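Local coordinates for mitochondrial dynamics protein MID49 (Mus musculus, PDB 4WOY), which sits in the mitochondrial outer membrane and recruits the dynamin-related GTPase Drp1 to the mitochondrial surface, promoting fission and regulating the GTPase activity of Drp1, at residues L165-Q168 / L172-T175. The protein carries 1 engineered substitution. Sequence-based numbering, arbitrary orientation.
Sequences LKVQ and LEFT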
# COMPACT_ATOMS: atom_id res chain seq x y z
N LEU A 165 -1.32 -9.29 -13.85
CA LEU A 165 -2.38 -9.31 -14.83
C LEU A 165 -2.00 -8.75 -16.22
O LEU A 165 -1.72 -7.55 -16.37
CB LEU A 165 -3.57 -8.55 -14.27
CG LEU A 165 -4.67 -8.71 -15.30
CD1 LEU A 165 -4.94 -10.16 -15.41
CD2 LEU A 165 -5.95 -8.00 -14.97
N LYS A 166 -2.00 -9.66 -17.19
CA LYS A 166 -1.74 -9.42 -18.61
C LYS A 166 -2.98 -9.79 -19.44
O LYS A 166 -3.45 -10.92 -19.40
CB LYS A 166 -0.51 -10.22 -19.07
CG LYS A 166 0.15 -9.77 -20.37
CD LYS A 166 0.85 -8.43 -20.32
CE LYS A 166 1.51 -8.18 -21.68
NZ LYS A 166 2.01 -6.80 -21.93
N VAL A 167 -3.49 -8.86 -20.22
CA VAL A 167 -2.82 -7.60 -20.35
C VAL A 167 -3.77 -6.63 -19.62
O VAL A 167 -3.35 -6.10 -18.60
CB VAL A 167 -2.51 -7.24 -21.86
CG1 VAL A 167 -1.46 -6.15 -21.98
CG2 VAL A 167 -2.08 -8.47 -22.65
N GLN A 168 -5.02 -6.39 -20.05
CA GLN A 168 -5.74 -6.98 -21.17
C GLN A 168 -5.33 -6.18 -22.37
O GLN A 168 -5.20 -4.96 -22.25
CB GLN A 168 -7.24 -6.90 -20.97
CG GLN A 168 -8.07 -7.42 -22.12
CD GLN A 168 -9.54 -7.23 -21.85
OE1 GLN A 168 -9.94 -6.80 -20.77
NE2 GLN A 168 -10.37 -7.55 -22.84
N LEU A 172 -3.24 -2.17 -21.28
CA LEU A 172 -3.26 -2.19 -19.82
C LEU A 172 -2.42 -3.32 -19.29
O LEU A 172 -2.32 -4.33 -19.91
CB LEU A 172 -4.68 -2.35 -19.30
CG LEU A 172 -4.80 -1.65 -17.98
CD1 LEU A 172 -4.89 -0.16 -18.23
CD2 LEU A 172 -6.02 -2.20 -17.24
N GLU A 173 -1.77 -3.10 -18.15
CA GLU A 173 -1.06 -4.13 -17.40
C GLU A 173 -1.22 -3.78 -15.96
O GLU A 173 -1.11 -2.60 -15.65
CB GLU A 173 0.42 -4.15 -17.75
CG GLU A 173 0.80 -4.92 -18.97
CD GLU A 173 2.25 -4.71 -19.35
OE1 GLU A 173 2.84 -3.71 -18.89
OE2 GLU A 173 2.81 -5.52 -20.13
N PHE A 174 -1.44 -4.74 -15.06
CA PHE A 174 -1.28 -4.39 -13.65
C PHE A 174 -1.13 -5.55 -12.66
O PHE A 174 -1.25 -6.72 -13.00
CB PHE A 174 -2.44 -3.52 -13.18
CG PHE A 174 -3.77 -4.19 -13.19
CD1 PHE A 174 -4.54 -4.18 -14.33
CD2 PHE A 174 -4.25 -4.80 -12.05
CE1 PHE A 174 -5.78 -4.78 -14.34
CE2 PHE A 174 -5.49 -5.41 -12.05
CZ PHE A 174 -6.25 -5.39 -13.20
N THR A 175 -0.86 -5.17 -11.41
CA THR A 175 -0.56 -6.11 -10.36
C THR A 175 -1.58 -6.07 -9.23
O THR A 175 -1.97 -5.00 -8.77
CB THR A 175 0.81 -5.83 -9.79
OG1 THR A 175 1.76 -5.87 -10.86
CG2 THR A 175 1.18 -6.86 -8.74
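Two backbone hydrogen bonds tie Leu-165 to Phe-174 as an antiparallel hydrogen-bonded pair. Leu-165 N donates to Phe-174 O over 2.7 Å. Phe-174 N returns a longer bond of 3.1 Å to Leu-165 O. Toward the turn, Glu-173 CA approaches Val-167 O at 3.3 Å in a CA-H...O contact.

The side chains of Leu-165 and Phe-174 lie on one face of the sheet and make its apolar contact. Leu-165 CB stands 4.2 Å from the centroid of the Phe-174 ring and only 5° off its normal, a CH-pi contact over the ring centre. With chi1 at 66°, Phe-174 carries CG between its own N and carbonyl carbon, and the ring lies alongside the leucine. The segments form the turn end of the beta hairpin of strands 162-166 and 173-182, part of the mixed sheet in the nucleotidyltransferase-like domain, which is predicted to face the cytoplasm. Helix 18-42 packs against this end through Leu-27 on Leu-165 and through His-20 and Ala-24 on Leu-172.

On the other face, Lys-166 and Glu-173 run side by side and join in a salt bridge from NZ to OE2, modelled at 2.3 Å, a doubtfully short length. A bend at chi2 (69°) lays the lysine chain along the glutamate, with Lys-166 CD 3.8 Å from Glu-173 CG.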